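Long-range contacts in alpha-acetolactate decarboxylase (Bacillus subtilis subsp. subtilis str. 168, PDB 5XNE), which converts acetolactate into acetoin with release of carbon dioxide, a step on the route from pyruvate to (R,R)-butane-2,3-diol: residues 3-13 and 69-77; 13-24 and 37-45. One frame throughout, in Å; residues are numbered along the deposited sequence.

Interaction 1 (3-13 and 69-77)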
loop_
_atom_site.group_PDB
_atom_site.type_symbol
_atom_site.label_atom_id
_atom_site.label_comp_id
_atom_site.label_asym_id
_atom_site.label_seq_id
_atom_site.Cartn_x
_atom_site.Cartn_y
_atom_site.Cartn_z
ATOM N N GLN B 3 -9.230 -0.363 9.848
ATOM C CA GLN B 3 -8.586 -0.195 8.556
ATOM C C GLN B 3 -9.009 1.077 7.851
ATOM O O GLN B 3 -10.115 1.591 8.058
ATOM C CB GLN B 3 -8.882 -1.388 7.644
ATOM C CG GLN B 3 -10.333 -1.469 7.188
ATOM C CD GLN B 3 -10.586 -2.573 6.175
ATOM O OE1 GLN B 3 -9.778 -3.490 6.015
ATOM N NE2 GLN B 3 -11.720 -2.492 5.489
ATOM N N ILE B 4 -8.110 1.562 7.007
ATOM C CA ILE B 4 -8.469 2.476 5.928
ATOM C C ILE B 4 -8.853 1.608 4.733
ATOM O O ILE B 4 -8.092 0.713 4.345
ATOM C CB ILE B 4 -7.310 3.403 5.533
ATOM C CG1 ILE B 4 -6.729 4.124 6.757
ATOM C CG2 ILE B 4 -7.762 4.380 4.448
ATOM C CD1 ILE B 4 -7.706 5.076 7.436
ATOM N N TYR B 5 -10.031 1.842 4.167
ATOM C CA TYR B 5 -10.437 1.162 2.941
ATOM C C TYR B 5 -10.113 2.088 1.782
ATOM O O TYR B 5 -10.713 3.161 1.639
ATOM C CB TYR B 5 -11.929 0.808 2.943
ATOM C CG TYR B 5 -12.331 -0.083 1.793
ATOM C CD1 TYR B 5 -12.057 -1.441 1.834
ATOM C CD2 TYR B 5 -12.982 0.429 0.675
ATOM C CE1 TYR B 5 -12.410 -2.284 0.798
ATOM C CE2 TYR B 5 -13.348 -0.415 -0.380
ATOM C CZ TYR B 5 -13.053 -1.766 -0.305
ATOM O OH TYR B 5 -13.393 -2.632 -1.325
ATOM N N GLN B 6 -9.138 1.683 0.978
ATOM C CA GLN B 6 -8.578 2.522 -0.079
ATOM C C GLN B 6 -9.027 2.038 -1.453
ATOM O O GLN B 6 -8.704 0.915 -1.860
ATOM C CB GLN B 6 -7.052 2.530 0.019
ATOM C CG GLN B 6 -6.350 3.327 -1.049
ATOM C CD GLN B 6 -6.795 4.761 -1.079
ATOM O OE1 GLN B 6 -6.784 5.440 -0.053
ATOM N NE2 GLN B 6 -7.192 5.243 -2.255
ATOM N N VAL B 7 -9.780 2.881 -2.160
ATOM C CA VAL B 7 -10.271 2.547 -3.495
ATOM C C VAL B 7 -9.285 3.082 -4.539
ATOM O O VAL B 7 -9.148 4.295 -4.724
ATOM C CB VAL B 7 -11.685 3.126 -3.722
ATOM C CG1 VAL B 7 -12.111 2.974 -5.181
ATOM C CG2 VAL B 7 -12.690 2.436 -2.805
ATOM N N SER B 8 -8.568 2.146 -5.173
ATOM C CA SER B 8 -7.580 2.408 -6.232
ATOM C C SER B 8 -6.416 3.302 -5.784
ATOM O O SER B 8 -6.193 3.490 -4.576
ATOM C CB SER B 8 -8.266 3.022 -7.464
ATOM O OG SER B 8 -7.435 2.903 -8.617
ATOM N N THR B 9 -5.655 3.822 -6.748
ATOM C CA THR B 9 -4.421 4.537 -6.427
ATOM C C THR B 9 -4.379 5.948 -6.980
ATOM O O THR B 9 -4.978 6.259 -8.021
ATOM C CB THR B 9 -3.157 3.802 -6.960
ATOM O OG1 THR B 9 -3.047 3.992 -8.383
ATOM C CG2 THR B 9 -3.214 2.320 -6.624
ATOM N N MET B 10 -3.628 6.803 -6.296
ATOM C CA MET B 10 -3.457 8.168 -6.753
ATOM C C MET B 10 -2.713 8.193 -8.083
ATOM O O MET B 10 -3.004 9.023 -8.941
ATOM C CB MET B 10 -2.704 9.005 -5.706
ATOM C CG MET B 10 -2.560 10.458 -6.082
ATOM S SD MET B 10 -4.167 11.278 -6.139
ATOM C CE MET B 10 -3.704 12.884 -6.775
ATOM N N THR B 11 -1.780 7.270 -8.269
ATOM C CA THR B 11 -1.049 7.280 -9.534
ATOM C C THR B 11 -1.938 6.903 -10.725
ATOM O O THR B 11 -1.669 7.346 -11.849
ATOM C CB THR B 11 0.157 6.364 -9.491
ATOM O OG1 THR B 11 -0.259 5.036 -9.162
ATOM C CG2 THR B 11 1.181 6.885 -8.460
ATOM N N SER B 12 -2.996 6.120 -10.505
ATOM C CA SER B 12 -3.946 5.856 -11.595
ATOM C C SER B 12 -4.722 7.121 -11.941
ATOM O O SER B 12 -4.965 7.417 -13.129
ATOM C CB SER B 12 -4.896 4.700 -11.234
ATOM O OG SER B 12 -5.777 4.378 -12.319
ATOM N N LEU B 13 -5.101 7.885 -10.918
ATOM C CA LEU B 13 -5.736 9.168 -11.147
ATOM C C LEU B 13 -4.801 10.114 -11.923
ATOM O O LEU B 13 -5.232 10.784 -12.868
ATOM C CB LEU B 13 -6.165 9.791 -9.811
ATOM C CG LEU B 13 -7.421 10.652 -9.785
ATOM C CD1 LEU B 13 -8.683 9.876 -10.180
ATOM C CD2 LEU B 13 -7.569 11.309 -8.415
ATOM N N ARG B 69 -20.417 6.666 -8.872
ATOM C CA ARG B 69 -19.201 5.852 -9.000
ATOM C C ARG B 69 -17.955 6.670 -8.711
ATOM O O ARG B 69 -17.953 7.888 -8.873
ATOM C CB ARG B 69 -19.093 5.239 -10.402
ATOM C CG ARG B 69 -20.209 4.256 -10.757
ATOM C CD ARG B 69 -20.193 3.818 -12.242
ATOM N NE ARG B 69 -18.949 3.197 -12.719
ATOM C CZ ARG B 69 -18.816 2.628 -13.922
ATOM N NH1 ARG B 69 -19.853 2.598 -14.755
ATOM N NH2 ARG B 69 -17.660 2.077 -14.300
ATOM N N SER B 70 -16.885 5.996 -8.286
ATOM C CA SER B 70 -15.625 6.676 -8.011
ATOM C C SER B 70 -14.401 5.916 -8.499
ATOM O O SER B 70 -14.338 4.700 -8.347
ATOM C CB SER B 70 -15.457 6.922 -6.514
ATOM O OG SER B 70 -14.173 7.470 -6.279
ATOM N N PRO B 71 -13.402 6.644 -9.034
ATOM C CA PRO B 71 -12.101 6.072 -9.395
ATOM C C PRO B 71 -11.092 6.112 -8.253
ATOM O O PRO B 71 -10.023 5.514 -8.387
ATOM C CB PRO B 71 -11.621 6.987 -10.526
ATOM C CG PRO B 71 -12.154 8.351 -10.108
ATOM C CD PRO B 71 -13.512 8.062 -9.451
ATOM N N PHE B 72 -11.406 6.830 -7.176
ATOM C CA PHE B 72 -10.439 7.077 -6.107
ATOM C C PHE B 72 -11.132 7.673 -4.894
ATOM O O PHE B 72 -11.749 8.729 -4.986
ATOM C CB PHE B 72 -9.336 8.035 -6.578
ATOM C CG PHE B 72 -8.315 8.340 -5.524
ATOM C CD1 PHE B 72 -7.297 7.437 -5.257
ATOM C CD2 PHE B 72 -8.376 9.507 -4.788
ATOM C CE1 PHE B 72 -6.347 7.699 -4.270
ATOM C CE2 PHE B 72 -7.426 9.777 -3.797
ATOM C CZ PHE B 72 -6.409 8.864 -3.543
ATOM N N CYS B 73 -11.009 6.989 -3.760
ATOM C CA CYS B 73 -11.565 7.491 -2.511
ATOM C C CYS B 73 -11.016 6.642 -1.365
ATOM O O CYS B 73 -10.394 5.587 -1.593
ATOM C CB CYS B 73 -13.113 7.487 -2.543
ATOM S SG CYS B 73 -13.913 6.009 -3.217
ATOM N N SER B 74 -11.224 7.126 -0.135
ATOM C CA SER B 74 -10.684 6.491 1.064
ATOM C C SER B 74 -11.767 6.545 2.146
ATOM O O SER B 74 -12.363 7.604 2.341
ATOM C CB SER B 74 -9.419 7.217 1.560
ATOM O OG SER B 74 -8.462 7.442 0.533
ATOM N N PHE B 75 -11.981 5.436 2.852
ATOM C CA PHE B 75 -13.029 5.360 3.890
ATOM C C PHE B 75 -12.529 4.725 5.165
ATOM O O PHE B 75 -11.589 3.931 5.150
ATOM C CB PHE B 75 -14.226 4.552 3.399
ATOM C CG PHE B 75 -14.813 5.069 2.139
ATOM C CD1 PHE B 75 -15.643 6.180 2.151
ATOM C CD2 PHE B 75 -14.535 4.444 0.933
ATOM C CE1 PHE B 75 -16.180 6.678 0.971
ATOM C CE2 PHE B 75 -15.068 4.937 -0.251
ATOM C CZ PHE B 75 -15.895 6.045 -0.230
ATOM N N THR B 76 -13.188 5.049 6.275
ATOM C CA THR B 76 -12.954 4.303 7.498
ATOM C C THR B 76 -14.170 4.427 8.383
ATOM O O THR B 76 -15.027 5.294 8.155
ATOM C CB THR B 76 -11.706 4.801 8.241
ATOM O OG1 THR B 76 -11.280 3.804 9.175
ATOM C CG2 THR B 76 -11.998 6.094 8.983
ATOM N N PHE B 77 -14.244 3.558 9.383
ATOM C CA PHE B 77 -15.220 3.737 10.445
ATOM C C PHE B 77 -14.514 4.517 11.540
ATOM O O PHE B 77 -13.622 3.996 12.227
ATOM C CB PHE B 77 -15.756 2.392 10.951
ATOM C CG PHE B 77 -16.718 1.742 10.006
ATOM C CD1 PHE B 77 -18.000 2.261 9.835
ATOM C CD2 PHE B 77 -16.335 0.639 9.257
ATOM C CE1 PHE B 77 -18.891 1.672 8.948
ATOM C CE2 PHE B 77 -17.220 0.043 8.367
ATOM C CZ PHE B 77 -18.490 0.555 8.208
HETATM O O HOH W 1 -12.365 1.186 9.529
HETATM O O HOH W 2 -9.370 3.808 -10.590
HETATM O O HOH W 3 -7.431 6.453 -8.962
#
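Gln-6 and Ser-74 form a non-hydrogen-bonded pair where strand 3-7 runs antiparallel to strand 73-76, and their side chains provide a link that the backbones do not make there. Ser-74 OG donates to Gln-6 OE1 at 2.7 Å, tilted 25° from the amide plane. Gln-6 bends at chi2 (57°), which turns its amide along the chain so that NE2 also donates to Ser-8 O at 3.1 Å. That nitrogen lies 3.3 Å from Phe-72 CE1, with the amide and ring planes 36° apart. Over one face of the Phe-72 ring comes Met-10, its SD 4.5 Å from the ring centroid in a Met-aromatic contact, while Leu-13 crosses the phenylalanine at about a right angle. With an alanine in place of Gln-6, Ser-74 OG and Ser-8 O would probably lose their amide partner and Phe-72 CE1 its close amide neighbour. On the other face of the sheet, Val-7 CB rests 3.7 Å from Cys-73 SG. The flanking hydrogen-bonded pairs, Tyr-5 with Phe-75 and Val-7 with Cys-73 (its bond from Cys-73 N weak), form the antiparallel ladder typical of neighbouring beta-sheet strands, and strand 3-7 runs on into helix 10-14, N-capped by Thr-9.

Interaction 2 (13-24 and 37-45)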
loop_
_atom_site.group_PDB
_atom_site.type_symbol
_atom_site.label_atom_id
_atom_site.label_comp_id
_atom_site.label_asym_id
_atom_site.label_seq_id
_atom_site.Cartn_x
_atom_site.Cartn_y
_atom_site.Cartn_z
ATOM N N LEU B 13 -5.101 7.885 -10.918
ATOM C CA LEU B 13 -5.736 9.168 -11.147
ATOM C C LEU B 13 -4.801 10.114 -11.923
ATOM O O LEU B 13 -5.232 10.784 -12.868
ATOM C CB LEU B 13 -6.165 9.791 -9.811
ATOM C CG LEU B 13 -7.421 10.652 -9.785
ATOM C CD1 LEU B 13 -8.683 9.876 -10.180
ATOM C CD2 LEU B 13 -7.569 11.309 -8.415
ATOM N N LEU B 14 -3.519 10.141 -11.555
ATOM C CA LEU B 14 -2.545 10.974 -12.258
ATOM C C LEU B 14 -2.528 10.661 -13.749
ATOM O O LEU B 14 -2.404 11.568 -14.571
ATOM C CB LEU B 14 -1.143 10.779 -11.682
ATOM C CG LEU B 14 -0.810 11.360 -10.311
ATOM C CD1 LEU B 14 0.659 11.071 -9.989
ATOM C CD2 LEU B 14 -1.105 12.857 -10.256
ATOM N N ASP B 15 -2.678 9.378 -14.081
ATOM C CA ASP B 15 -2.619 8.916 -15.470
ATOM C C ASP B 15 -3.924 9.172 -16.236
ATOM O O ASP B 15 -4.057 8.788 -17.398
ATOM C CB ASP B 15 -2.276 7.423 -15.515
ATOM C CG ASP B 15 -1.925 6.941 -16.925
ATOM O OD1 ASP B 15 -1.138 7.630 -17.606
ATOM O OD2 ASP B 15 -2.449 5.893 -17.352
ATOM N N GLY B 16 -4.895 9.809 -15.588
ATOM C CA GLY B 16 -6.118 10.188 -16.272
ATOM C C GLY B 16 -7.179 9.107 -16.287
ATOM O O GLY B 16 -8.115 9.146 -17.085
ATOM N N VAL B 17 -7.047 8.135 -15.396
ATOM C CA VAL B 17 -8.071 7.116 -15.254
ATOM C C VAL B 17 -9.114 7.680 -14.302
ATOM O O VAL B 17 -8.999 7.553 -13.084
ATOM C CB VAL B 17 -7.495 5.796 -14.736
ATOM C CG1 VAL B 17 -8.589 4.773 -14.499
ATOM C CG2 VAL B 17 -6.470 5.257 -15.734
ATOM N N TYR B 18 -10.120 8.331 -14.860
ATOM C CA TYR B 18 -11.111 9.010 -14.025
ATOM C C TYR B 18 -12.395 8.221 -13.842
ATOM O O TYR B 18 -13.291 8.668 -13.132
ATOM C CB TYR B 18 -11.443 10.386 -14.603
ATOM C CG TYR B 18 -10.243 11.289 -14.744
ATOM C CD1 TYR B 18 -9.215 11.269 -13.806
ATOM C CD2 TYR B 18 -10.121 12.152 -15.829
ATOM C CE1 TYR B 18 -8.099 12.100 -13.937
ATOM C CE2 TYR B 18 -9.016 12.977 -15.968
ATOM C CZ TYR B 18 -8.007 12.946 -15.029
ATOM O OH TYR B 18 -6.911 13.760 -15.169
ATOM N N ASP B 19 -12.491 7.056 -14.468
ATOM C CA ASP B 19 -13.696 6.237 -14.360
ATOM C C ASP B 19 -13.383 4.959 -13.592
ATOM O O ASP B 19 -12.640 4.115 -14.087
ATOM C CB ASP B 19 -14.248 5.889 -15.750
ATOM C CG ASP B 19 -14.849 7.089 -16.479
ATOM O OD1 ASP B 19 -14.744 8.237 -15.998
ATOM O OD2 ASP B 19 -15.429 6.863 -17.554
ATOM N N GLY B 20 -13.919 4.818 -12.383
ATOM C CA GLY B 20 -13.759 3.580 -11.641
ATOM C C GLY B 20 -15.040 2.764 -11.609
ATOM O O GLY B 20 -16.029 3.125 -12.246
ATOM N N ASP B 21 -15.023 1.658 -10.869
ATOM C CA ASP B 21 -16.223 0.843 -10.734
ATOM C C ASP B 21 -16.743 0.770 -9.299
ATOM O O ASP B 21 -17.701 0.044 -9.025
ATOM C CB ASP B 21 -15.971 -0.571 -11.283
ATOM C CG ASP B 21 -14.906 -1.327 -10.516
ATOM O OD1 ASP B 21 -14.188 -0.716 -9.695
ATOM O OD2 ASP B 21 -14.765 -2.552 -10.750
ATOM N N PHE B 22 -16.133 1.519 -8.384
ATOM C CA PHE B 22 -16.645 1.538 -7.016
ATOM C C PHE B 22 -17.957 2.303 -6.920
ATOM O O PHE B 22 -18.037 3.484 -7.268
ATOM C CB PHE B 22 -15.639 2.144 -6.043
ATOM C CG PHE B 22 -16.136 2.165 -4.613
ATOM C CD1 PHE B 22 -16.039 1.037 -3.817
ATOM C CD2 PHE B 22 -16.693 3.314 -4.074
ATOM C CE1 PHE B 22 -16.498 1.060 -2.498
ATOM C CE2 PHE B 22 -17.152 3.343 -2.760
ATOM C CZ PHE B 22 -17.058 2.219 -1.982
ATOM N N GLU B 23 -18.980 1.619 -6.431
ATOM C CA GLU B 23 -20.315 2.195 -6.331
ATOM C C GLU B 23 -20.575 2.711 -4.928
ATOM O O GLU B 23 -20.445 1.950 -3.957
ATOM C CB GLU B 23 -21.355 1.148 -6.703
ATOM C CG GLU B 23 -22.756 1.696 -6.843
ATOM C CD GLU B 23 -23.444 1.141 -8.066
ATOM O OE1 GLU B 23 -22.813 0.328 -8.790
ATOM O OE2 GLU B 23 -24.618 1.497 -8.308
ATOM N N LEU B 24 -20.932 3.988 -4.816
ATOM C CA LEU B 24 -21.056 4.623 -3.502
ATOM C C LEU B 24 -22.227 4.038 -2.697
ATOM O O LEU B 24 -22.337 4.274 -1.494
ATOM C CB LEU B 24 -21.176 6.159 -3.633
ATOM C CG LEU B 24 -19.901 6.863 -4.174
ATOM C CD1 LEU B 24 -19.745 8.376 -3.888
ATOM C CD2 LEU B 24 -18.678 6.188 -3.671
ATOM N N THR B 37 -12.943 11.429 -4.865
ATOM C CA THR B 37 -13.581 12.102 -5.985
ATOM C C THR B 37 -14.574 11.137 -6.624
ATOM O O THR B 37 -14.865 10.073 -6.083
ATOM C CB THR B 37 -12.533 12.616 -7.000
ATOM O OG1 THR B 37 -13.173 13.412 -8.006
ATOM C CG2 THR B 37 -11.770 11.458 -7.664
ATOM N N PHE B 38 -15.128 11.547 -7.756
ATOM C CA PHE B 38 -16.169 10.796 -8.445
ATOM C C PHE B 38 -15.724 10.490 -9.864
ATOM O O PHE B 38 -14.754 11.073 -10.342
ATOM C CB PHE B 38 -17.474 11.588 -8.496
ATOM C CG PHE B 38 -18.096 11.827 -7.152
ATOM C CD1 PHE B 38 -17.597 12.803 -6.301
ATOM C CD2 PHE B 38 -19.202 11.096 -6.760
ATOM C CE1 PHE B 38 -18.176 13.009 -5.060
ATOM C CE2 PHE B 38 -19.796 11.318 -5.524
ATOM C CZ PHE B 38 -19.280 12.266 -4.677
ATOM N N ASN B 39 -16.451 9.609 -10.537
ATOM C CA ASN B 39 -16.153 9.344 -11.937
ATOM C C ASN B 39 -16.187 10.634 -12.742
ATOM O O ASN B 39 -16.961 11.558 -12.447
ATOM C CB ASN B 39 -17.116 8.308 -12.512
ATOM C CG ASN B 39 -16.627 6.883 -12.275
ATOM O OD1 ASN B 39 -15.823 6.633 -11.358
ATOM N ND2 ASN B 39 -17.095 5.942 -13.096
ATOM N N LYS B 40 -15.298 10.696 -13.728
ATOM C CA LYS B 40 -15.095 11.870 -14.579
ATOM C C LYS B 40 -14.529 13.076 -13.820
ATOM O O LYS B 40 -14.476 14.169 -14.377
ATOM C CB LYS B 40 -16.405 12.269 -15.280
ATOM C CG LYS B 40 -17.239 11.100 -15.789
ATOM C CD LYS B 40 -18.395 11.594 -16.666
ATOM C CE LYS B 40 -17.855 12.119 -17.993
ATOM N NZ LYS B 40 -17.094 11.087 -18.761
ATOM N N LEU B 41 -14.047 12.863 -12.587
ATOM C CA LEU B 41 -13.651 13.967 -11.689
ATOM C C LEU B 41 -14.806 14.945 -11.475
ATOM O O LEU B 41 -14.592 16.138 -11.285
ATOM C CB LEU B 41 -12.437 14.747 -12.214
ATOM C CG LEU B 41 -11.094 14.046 -12.323
ATOM C CD1 LEU B 41 -10.029 15.086 -12.653
ATOM C CD2 LEU B 41 -10.752 13.303 -11.036
ATOM N N ASP B 42 -16.030 14.431 -11.477
ATOM C CA ASP B 42 -17.199 15.285 -11.306
ATOM C C ASP B 42 -17.414 15.569 -9.821
ATOM O O ASP B 42 -18.293 14.987 -9.179
ATOM C CB ASP B 42 -18.417 14.622 -11.936
ATOM C CG ASP B 42 -19.649 15.504 -11.923
ATOM O OD1 ASP B 42 -19.544 16.699 -11.565
ATOM O OD2 ASP B 42 -20.727 14.977 -12.273
ATOM N N GLY B 43 -16.579 16.454 -9.285
ATOM C CA GLY B 43 -16.720 16.884 -7.906
ATOM C C GLY B 43 -15.827 16.187 -6.890
ATOM O O GLY B 43 -15.162 15.186 -7.173
ATOM N N GLU B 44 -15.838 16.753 -5.688
ATOM C CA GLU B 44 -15.092 16.278 -4.534
ATOM C C GLU B 44 -16.000 15.499 -3.585
ATOM O O GLU B 44 -17.110 15.951 -3.272
ATOM C CB GLU B 44 -14.489 17.464 -3.781
ATOM C CG GLU B 44 -13.680 18.404 -4.644
ATOM C CD GLU B 44 -12.274 17.875 -4.899
ATOM O OE1 GLU B 44 -11.874 16.907 -4.218
ATOM O OE2 GLU B 44 -11.566 18.431 -5.765
ATOM N N LEU B 45 -15.534 14.348 -3.110
ATOM C CA LEU B 45 -16.260 13.589 -2.095
ATOM C C LEU B 45 -15.822 13.964 -0.678
ATOM O O LEU B 45 -14.624 14.070 -0.393
ATOM C CB LEU B 45 -16.041 12.090 -2.306
ATOM C CG LEU B 45 -16.628 11.135 -1.267
ATOM C CD1 LEU B 45 -18.129 11.092 -1.432
ATOM C CD2 LEU B 45 -16.063 9.738 -1.449
#
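Asn-39, Lys-40 and Leu-41 belong to the connecting loop of a beta hairpin, between antiparallel strands 33-37 and 44-48, and they dock onto the chain that follows helix 10-14, around Tyr-18 to Gly-20. The Asn-39 side chain reads the backbone of Gly-20 at both ends of its amide. Gly-20 N donates to Asn-39 OD1 at 2.8 Å from above the amide plane, 40° out of it, whereas Asn-39 ND2 donates to Gly-20 O at 3.1 Å with that oxygen lying in the amide plane. Next along, Lys-40 N gives a bond of 2.9 Å to Tyr-18 O and a weak one to Asp-19 OD1.

Leu-41 covers the Tyr-18 ring, its CG 3.8 Å from the centroid and only 15° off the normal, a CH-pi contact. With CG anti to its carbonyl carbon (chi1 -65°), the isobutyl group is set over the ring, and CD1 lies 3.8 Å from Tyr-18 CZ. Gly-16 CA lies over the opposite face, so the ring is held between the two, and Leu-13 CD1 meets its edge in plane. Further on, Leu-24 meets Phe-38 at about a right angle, with Leu-24 CD1 3.4 Å from Phe-38 CE2, and the same methyl lies 4.0 Å from Leu-45 CD1. Within the hairpin, Thr-37 OG1 donates to Gly-43 O across the base of the loop.

Two bonds to the backbone N and O of one residue, Gly-20, fix the rotation of the Asn-39 amide, and Gly-20 O also accepts from Arg-69 NH2. The leucines and aromatic rings supply the apolar part. Asp-19 OD1 and Lys-40 NZ stand 4.6 Å apart without pairing directly; the hydroxyl of Tyr-133 bonds to both, and the opposite charges probably favour each other across it.

In the fold
Interaction 2 is nested along the chain inside the loop closed by interaction 1; their centres lie 10 Å apart, and Leu-13 serves both. The residues 69-71 join them directly. Ser-70 OG, which also accepts from Phe-72 N in an ST turn, lies 2.7 Å from Thr-37 O in a probable hydrogen bond, and Arg-69 NH2 makes another probable hydrogen bond, of 2.8 Å, to Gly-20 O. Strands 22-23 and 69-70 pair as well. Both contacts approach the zinc site formed by His-173, His-175 and His-186: the side chains of Phe-72 and Thr-37 are about 6 Å and 7 Å from the metal, and Leu-45 O is hydrogen-bonded to His-175 ND1, a second-shell link to a zinc ligand.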